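Side-chain contacts in Afp3 (Serratia entomophila, PDB 6RBN), which probably builds part of the contractile sheath around the inner tube of the anti-feeding prophage, a phage-tail-like injection system: residues P371-Q374 with L375-K378; D359-K362 with A363-M367; I414-Q418 with D419-Q423. One frame throughout, in Å; residues are numbered along the deposited sequence.

Contact 1: residues P371-Q374 with L375-K378; sequences PNSQ and LTWK
The carbonyl oxygen of Pro371 is gripped twice, by Thr376 OG1 at 2.7 Å and by Ser373 N at 2.8 Å. The second bond closes an inverse gamma turn centred on Asn372. The first ties that turn to the opening of helix 374-392, where Ser373 holds the N-cap position. Thr376 reaches back because OG1 stands beside its own backbone N (chi1 -56°). One residue on, Trp377 NE1 donates to Asn372 OD1 at 2.6 Å. The oxygen lies close to the indole plane, but the amide as a whole is turned steeply, its plane 76° from that of the ring. Ser373 O sits over one ring face, offset toward the rim, and accepts Trp377 N at 3.2 Å. Its bond from Thr376 N is weak. The indole is thus bonded at its edge, while Ser373 O merely lies over its face. Met426 of strand 425-432 also touches Asn372, Thr376 and Trp377. Gln374 has its main polar partner in the Afp1 chain, where Val106 N donates to OE1. Lys378 turns its NZ to Gln381 OE1. The bent Gln374 chain (chi2 -89°) still lies against the lysine, with Gln374 NE2 3.4 Å from Lys378 CE.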
loop_
_atom_site.group_PDB
_atom_site.type_symbol
_atom_site.label_atom_id
_atom_site.label_comp_id
_atom_site.label_asym_id
_atom_site.label_seq_id
_atom_site.Cartn_x
_atom_site.Cartn_y
_atom_site.Cartn_z
ATOM N N PRO D 371 -44.298 6.605 -22.202
ATOM C CA PRO D 371 -44.353 5.512 -23.180
ATOM C C PRO D 371 -44.771 4.205 -22.528
ATOM O O PRO D 371 -44.200 3.782 -21.522
ATOM C CB PRO D 371 -42.920 5.444 -23.713
ATOM C CG PRO D 371 -42.397 6.804 -23.520
ATOM C CD PRO D 371 -42.997 7.295 -22.247
ATOM N N ASN D 372 -45.786 3.564 -23.109
ATOM C CA ASN D 372 -46.366 2.348 -22.541
ATOM C C ASN D 372 -45.464 1.170 -22.899
ATOM O O ASN D 372 -45.757 0.358 -23.777
ATOM C CB ASN D 372 -47.787 2.152 -23.049
ATOM C CG ASN D 372 -48.555 1.110 -22.261
ATOM O OD1 ASN D 372 -48.042 0.523 -21.310
ATOM N ND2 ASN D 372 -49.796 0.873 -22.656
ATOM N N SER D 373 -44.346 1.077 -22.192
ATOM C CA SER D 373 -43.344 0.047 -22.408
ATOM C C SER D 373 -43.072 -0.680 -21.095
ATOM O O SER D 373 -43.615 -0.337 -20.047
ATOM C CB SER D 373 -42.061 0.650 -22.980
ATOM O OG SER D 373 -41.457 1.534 -22.054
ATOM N N GLN D 374 -42.211 -1.695 -21.168
ATOM C CA GLN D 374 -41.919 -2.512 -19.997
ATOM C C GLN D 374 -41.039 -1.773 -18.999
ATOM O O GLN D 374 -41.039 -2.119 -17.817
ATOM C CB GLN D 374 -41.261 -3.818 -20.448
ATOM C CG GLN D 374 -41.352 -4.986 -19.477
ATOM C CD GLN D 374 -40.211 -5.053 -18.494
ATOM O OE1 GLN D 374 -39.129 -4.545 -18.744
ATOM N NE2 GLN D 374 -40.440 -5.716 -17.378
ATOM N N LEU D 375 -40.306 -0.755 -19.451
ATOM C CA LEU D 375 -39.540 0.093 -18.544
ATOM C C LEU D 375 -40.452 0.949 -17.680
ATOM O O LEU D 375 -40.140 1.195 -16.512
ATOM C CB LEU D 375 -38.566 0.953 -19.358
ATOM C CG LEU D 375 -37.513 1.923 -18.802
ATOM C CD1 LEU D 375 -38.070 3.310 -18.538
ATOM C CD2 LEU D 375 -36.882 1.377 -17.543
ATOM N N THR D 376 -41.573 1.411 -18.227
ATOM C CA THR D 376 -42.516 2.206 -17.451
ATOM C C THR D 376 -43.291 1.343 -16.464
ATOM O O THR D 376 -43.571 1.786 -15.347
ATOM C CB THR D 376 -43.467 2.943 -18.398
ATOM O OG1 THR D 376 -42.701 3.724 -19.322
ATOM C CG2 THR D 376 -44.391 3.880 -17.650
ATOM N N TRP D 377 -43.590 0.098 -16.840
ATOM C CA TRP D 377 -44.362 -0.797 -15.983
ATOM C C TRP D 377 -43.590 -1.178 -14.731
ATOM O O TRP D 377 -44.194 -1.445 -13.690
ATOM C CB TRP D 377 -44.733 -2.061 -16.756
ATOM C CG TRP D 377 -45.553 -1.816 -17.968
ATOM C CD1 TRP D 377 -46.258 -0.693 -18.274
ATOM C CD2 TRP D 377 -45.688 -2.690 -19.087
ATOM N NE1 TRP D 377 -46.855 -0.829 -19.497
ATOM C CE2 TRP D 377 -46.516 -2.047 -20.020
ATOM C CE3 TRP D 377 -45.200 -3.966 -19.383
ATOM C CZ2 TRP D 377 -46.867 -2.632 -21.225
ATOM C CZ3 TRP D 377 -45.550 -4.543 -20.581
ATOM C CH2 TRP D 377 -46.376 -3.879 -21.486
ATOM N N LYS D 378 -42.260 -1.211 -14.814
ATOM C CA LYS D 378 -41.440 -1.465 -13.640
ATOM C C LYS D 378 -41.256 -0.214 -12.793
ATOM O O LYS D 378 -41.058 -0.318 -11.580
ATOM C CB LYS D 378 -40.077 -2.015 -14.055
ATOM C CG LYS D 378 -40.083 -3.293 -14.896
ATOM C CD LYS D 378 -40.466 -4.552 -14.129
ATOM C CE LYS D 378 -41.889 -5.004 -14.429
ATOM N NZ LYS D 378 -42.223 -6.296 -13.780
#

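Contact 2: residues D359-K362 with A363-M367; sequences DIKK and ALQPM
Asp359 O takes a weak bond from Ala363 N at 3.3 Å, the first of several loose links in the last turns of helix 347-364. The methyl of Ala363 rests near the same carbonyl. Ile360 O comes next and is approached twice, by Leu364 N and by Ala363 N, each at 3.1 Å and each weak. The two bonds, i to i+4 and i to i+3, are consistent with a helix that is changing its pitch. The side chains of Ile360 and Leu364 leave the same flank of the helix alongside each other. They meet at Ile360 CG2 and Leu364 CD1, 3.8 Å apart, a one-turn apolar pair. Lys361 is extended along its whole length, and the extended Gln365 slants across it. Gln365 NE2 comes to 3.9 Å from Lys361 CE, a packing distance only. Gln365 CG, placed beside its own backbone N (chi1 -75°), comes within 3.3 Å of Lys361 O. The bond from Gln365 N to that oxygen is weak. At Lys362 the pattern stops, because Pro366 has no N-H to give. Its CD faces Lys362 O at 4.0 Å instead. A 3-10 segment at 365-366 follows, and Met367 N bonds to Leu364 O at 2.9 Å. Outside, Lys361 and Gln365 pack on Val10 of one Afp2 chain. Phe348 and Leu346 of another Afp2 chain touch Ile360 and Leu364. Within the subunit, helix 374-392 lies against this end: Ile360 meets Tyr387, Leu364 meets Val380 and Ile384, and Met367 meets Arg379.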
loop_
_atom_site.group_PDB
_atom_site.type_symbol
_atom_site.label_atom_id
_atom_site.label_comp_id
_atom_site.label_asym_id
_atom_site.label_seq_id
_atom_site.Cartn_x
_atom_site.Cartn_y
_atom_site.Cartn_z
ATOM N N ASP D 359 -53.629 7.547 -2.253
ATOM C CA ASP D 359 -52.229 7.950 -2.258
ATOM C C ASP D 359 -51.435 7.271 -3.364
ATOM O O ASP D 359 -50.437 7.829 -3.830
ATOM C CB ASP D 359 -51.589 7.652 -0.906
ATOM C CG ASP D 359 -52.117 8.548 0.192
ATOM O OD1 ASP D 359 -52.515 9.689 -0.116
ATOM O OD2 ASP D 359 -52.131 8.114 1.362
ATOM N N ILE D 360 -51.841 6.071 -3.775
ATOM C CA ILE D 360 -51.251 5.454 -4.958
ATOM C C ILE D 360 -51.643 6.228 -6.210
ATOM O O ILE D 360 -50.817 6.443 -7.105
ATOM C CB ILE D 360 -51.650 3.966 -5.030
ATOM C CG1 ILE D 360 -50.929 3.175 -3.942
ATOM C CG2 ILE D 360 -51.354 3.353 -6.384
ATOM C CD1 ILE D 360 -51.438 1.772 -3.783
ATOM N N LYS D 361 -52.891 6.707 -6.266
ATOM C CA LYS D 361 -53.360 7.481 -7.413
ATOM C C LYS D 361 -52.618 8.807 -7.539
ATOM O O LYS D 361 -52.309 9.246 -8.650
ATOM C CB LYS D 361 -54.863 7.720 -7.292
ATOM C CG LYS D 361 -55.492 8.449 -8.455
ATOM C CD LYS D 361 -56.984 8.584 -8.254
ATOM C CE LYS D 361 -57.621 9.350 -9.393
ATOM N NZ LYS D 361 -59.090 9.490 -9.209
ATOM N N LYS D 362 -52.294 9.443 -6.413
ATOM C CA LYS D 362 -51.521 10.677 -6.465
ATOM C C LYS D 362 -50.061 10.439 -6.811
ATOM O O LYS D 362 -49.372 11.378 -7.219
ATOM C CB LYS D 362 -51.616 11.419 -5.133
ATOM C CG LYS D 362 -52.969 12.056 -4.874
ATOM C CD LYS D 362 -53.041 12.695 -3.492
ATOM C CE LYS D 362 -52.674 14.174 -3.520
ATOM N NZ LYS D 362 -51.222 14.436 -3.733
ATOM N N ALA D 363 -49.570 9.211 -6.660
ATOM C CA ALA D 363 -48.187 8.892 -6.971
ATOM C C ALA D 363 -47.983 8.463 -8.415
ATOM O O ALA D 363 -46.875 8.615 -8.938
ATOM C CB ALA D 363 -47.678 7.788 -6.043
ATOM N N LEU D 364 -49.015 7.936 -9.070
ATOM C CA LEU D 364 -48.884 7.428 -10.427
ATOM C C LEU D 364 -49.289 8.432 -11.491
ATOM O O LEU D 364 -49.049 8.177 -12.673
ATOM C CB LEU D 364 -49.719 6.158 -10.602
ATOM C CG LEU D 364 -49.365 4.998 -9.680
ATOM C CD1 LEU D 364 -50.226 3.791 -9.992
ATOM C CD2 LEU D 364 -47.893 4.671 -9.736
ATOM N N GLN D 365 -49.914 9.543 -11.108
ATOM C CA GLN D 365 -50.244 10.578 -12.084
ATOM C C GLN D 365 -49.049 11.274 -12.745
ATOM O O GLN D 365 -49.231 11.758 -13.875
ATOM C CB GLN D 365 -51.185 11.609 -11.447
ATOM C CG GLN D 365 -52.604 11.096 -11.311
ATOM C CD GLN D 365 -53.529 12.089 -10.654
ATOM O OE1 GLN D 365 -53.104 13.153 -10.212
ATOM N NE2 GLN D 365 -54.808 11.747 -10.586
ATOM N N PRO D 366 -47.856 11.387 -12.145
ATOM C CA PRO D 366 -46.682 11.716 -12.974
ATOM C C PRO D 366 -46.333 10.670 -14.023
ATOM O O PRO D 366 -45.679 11.017 -15.013
ATOM C CB PRO D 366 -45.561 11.868 -11.941
ATOM C CG PRO D 366 -46.246 12.366 -10.760
ATOM C CD PRO D 366 -47.571 11.680 -10.725
ATOM N N MET D 367 -46.738 9.411 -13.855
ATOM C CA MET D 367 -46.456 8.373 -14.837
ATOM C C MET D 367 -47.563 8.209 -15.875
ATOM O O MET D 367 -47.671 7.139 -16.480
ATOM C CB MET D 367 -46.190 7.036 -14.143
ATOM C CG MET D 367 -44.749 6.842 -13.699
ATOM S SD MET D 367 -44.274 7.748 -12.219
ATOM C CE MET D 367 -44.974 6.703 -10.950
#

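Contact 3: residues I414-Q418 with D419-Q423; sequences ITMTQ and DEINQ
Thr417 N donates to Glu420 OE1 at 3.3 Å, and Thr417 O accepts Glu420 N at 2.9 Å. Thr417 is the N-cap of helix 418-422. The carboxylate bond therefore supplies one half of a capping box, the half in which the third residue of the helix reaches back to the N-cap N-H. The oxygen is met from above the carboxylate plane. Glu420 gets there with CG beside its own backbone N (chi1 -70°) and the rest of the chain extended. Thr417 OG1 rests against this chain, 3.4 Å from Glu420 CG. Ile421 N makes a weak bond to Thr417 O, and Asn422 N a weak bond to Gln418 O. Farther out, Met416 and Ile421 cross at about a right angle, with Met416 SD 3.7 Å from Ile421 CD1. This apolar pair joins the loop before the cap to the helix. Thr415 OG1 has one proton for two carbonyls, Ile414 O and Ile427 O; the latter links the loop to strand 425-432. Ile414 and Thr415 also pack on Ser21 and Ser19 of an Afp2 chain. The short helix leads into strand 425-432, whose Met426 and Ile427 touch Met416. Met416 and Ile421 in turn lie on Trp377 of helix 374-392.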
loop_
_atom_site.group_PDB
_atom_site.type_symbol
_atom_site.label_atom_id
_atom_site.label_comp_id
_atom_site.label_asym_id
_atom_site.label_seq_id
_atom_site.Cartn_x
_atom_site.Cartn_y
_atom_site.Cartn_z
ATOM N N ILE D 414 -48.873 -11.421 -17.857
ATOM C CA ILE D 414 -49.609 -11.318 -16.606
ATOM C C ILE D 414 -50.337 -9.983 -16.618
ATOM O O ILE D 414 -49.753 -8.961 -16.986
ATOM C CB ILE D 414 -48.678 -11.412 -15.378
ATOM C CG1 ILE D 414 -47.788 -12.655 -15.431
ATOM C CG2 ILE D 414 -49.477 -11.479 -14.100
ATOM C CD1 ILE D 414 -46.368 -12.394 -15.923
ATOM N N THR D 415 -51.619 -9.998 -16.251
ATOM C CA THR D 415 -52.534 -8.862 -16.032
ATOM C C THR D 415 -52.904 -8.090 -17.296
ATOM O O THR D 415 -53.773 -7.221 -17.213
ATOM C CB THR D 415 -52.021 -7.821 -15.017
ATOM O OG1 THR D 415 -50.881 -7.142 -15.548
ATOM C CG2 THR D 415 -51.630 -8.473 -13.714
ATOM N N MET D 416 -52.310 -8.372 -18.452
ATOM C CA MET D 416 -52.658 -7.661 -19.674
ATOM C C MET D 416 -52.660 -8.608 -20.860
ATOM O O MET D 416 -52.278 -9.775 -20.755
ATOM C CB MET D 416 -51.716 -6.489 -19.972
ATOM C CG MET D 416 -52.005 -5.230 -19.192
ATOM S SD MET D 416 -51.099 -3.806 -19.810
ATOM C CE MET D 416 -49.543 -3.948 -18.962
ATOM N N THR D 417 -53.150 -8.095 -21.982
ATOM C CA THR D 417 -53.011 -8.705 -23.292
ATOM C C THR D 417 -52.471 -7.646 -24.240
ATOM O O THR D 417 -52.555 -6.450 -23.961
ATOM C CB THR D 417 -54.340 -9.253 -23.830
ATOM O OG1 THR D 417 -55.294 -8.190 -23.932
ATOM C CG2 THR D 417 -54.891 -10.352 -22.933
ATOM N N GLN D 418 -51.929 -8.100 -25.375
ATOM C CA GLN D 418 -51.307 -7.188 -26.334
ATOM C C GLN D 418 -52.322 -6.240 -26.966
ATOM O O GLN D 418 -51.974 -5.107 -27.320
ATOM C CB GLN D 418 -50.568 -7.998 -27.402
ATOM C CG GLN D 418 -49.802 -7.179 -28.427
ATOM C CD GLN D 418 -48.754 -6.289 -27.800
ATOM O OE1 GLN D 418 -48.940 -5.079 -27.688
ATOM N NE2 GLN D 418 -47.642 -6.881 -27.395
ATOM N N ASP D 419 -53.588 -6.653 -27.057
ATOM C CA ASP D 419 -54.635 -5.768 -27.549
ATOM C C ASP D 419 -54.935 -4.632 -26.575
ATOM O O ASP D 419 -55.456 -3.593 -26.992
ATOM C CB ASP D 419 -55.903 -6.577 -27.831
ATOM C CG ASP D 419 -56.963 -5.774 -28.559
ATOM O OD1 ASP D 419 -56.807 -5.540 -29.776
ATOM O OD2 ASP D 419 -57.953 -5.368 -27.912
ATOM N N GLU D 420 -54.590 -4.791 -25.298
ATOM C CA GLU D 420 -54.829 -3.759 -24.299
ATOM C C GLU D 420 -53.709 -2.734 -24.220
ATOM O O GLU D 420 -53.970 -1.578 -23.873
ATOM C CB GLU D 420 -55.038 -4.405 -22.931
ATOM C CG GLU D 420 -56.343 -5.164 -22.827
ATOM C CD GLU D 420 -56.450 -5.960 -21.547
ATOM O OE1 GLU D 420 -55.431 -6.076 -20.840
ATOM O OE2 GLU D 420 -57.547 -6.470 -21.248
ATOM N N ILE D 421 -52.467 -3.125 -24.518
ATOM C CA ILE D 421 -51.394 -2.143 -24.647
ATOM C C ILE D 421 -51.646 -1.239 -25.848
ATOM O O ILE D 421 -51.440 -0.020 -25.779
ATOM C CB ILE D 421 -50.021 -2.845 -24.725
ATOM C CG1 ILE D 421 -49.609 -3.400 -23.364
ATOM C CG2 ILE D 421 -48.927 -1.923 -25.234
ATOM C CD1 ILE D 421 -49.852 -4.847 -23.168
ATOM N N ASN D 422 -52.153 -1.813 -26.943
ATOM C CA ASN D 422 -52.326 -1.068 -28.186
ATOM C C ASN D 422 -53.406 -0.001 -28.076
ATOM O O ASN D 422 -53.356 1.000 -28.797
ATOM C CB ASN D 422 -52.650 -2.028 -29.326
ATOM C CG ASN D 422 -51.487 -2.920 -29.680
ATOM O OD1 ASN D 422 -50.341 -2.479 -29.714
ATOM N ND2 ASN D 422 -51.773 -4.186 -29.949
ATOM N N GLN D 423 -54.376 -0.183 -27.186
ATOM C CA GLN D 423 -55.355 0.856 -26.914
ATOM C C GLN D 423 -54.937 1.764 -25.763
ATOM O O GLN D 423 -55.735 2.594 -25.321
ATOM C CB GLN D 423 -56.729 0.233 -26.656
ATOM C CG GLN D 423 -56.809 -0.696 -25.474
ATOM C CD GLN D 423 -58.157 -1.381 -25.392
ATOM O OE1 GLN D 423 -59.042 -1.127 -26.207
ATOM N NE2 GLN D 423 -58.322 -2.253 -24.409
#

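Overall arrangement
All three contacts lie in the sheath C-terminal domain and are local. They follow one another in series, and none nests within or crosses another. From the N terminus, contact 2 comes first, at the end of helix 347-364. A short link leads to contact 1, which closes the turn into helix 374-392; their centres are 15 Å apart. Contact 3 follows strand 406-409 and starts helix 418-422. It touches contact 1, with Trp377 CZ2 3.6 Å from Ile421 CG1, so the first turn of helix 374-392 packs against helix 418-422 and the loop before it. Contacts 2 and 3 do not touch, their nearest atoms being about 12 Å apart. Helix 374-392 connects them, packing on both.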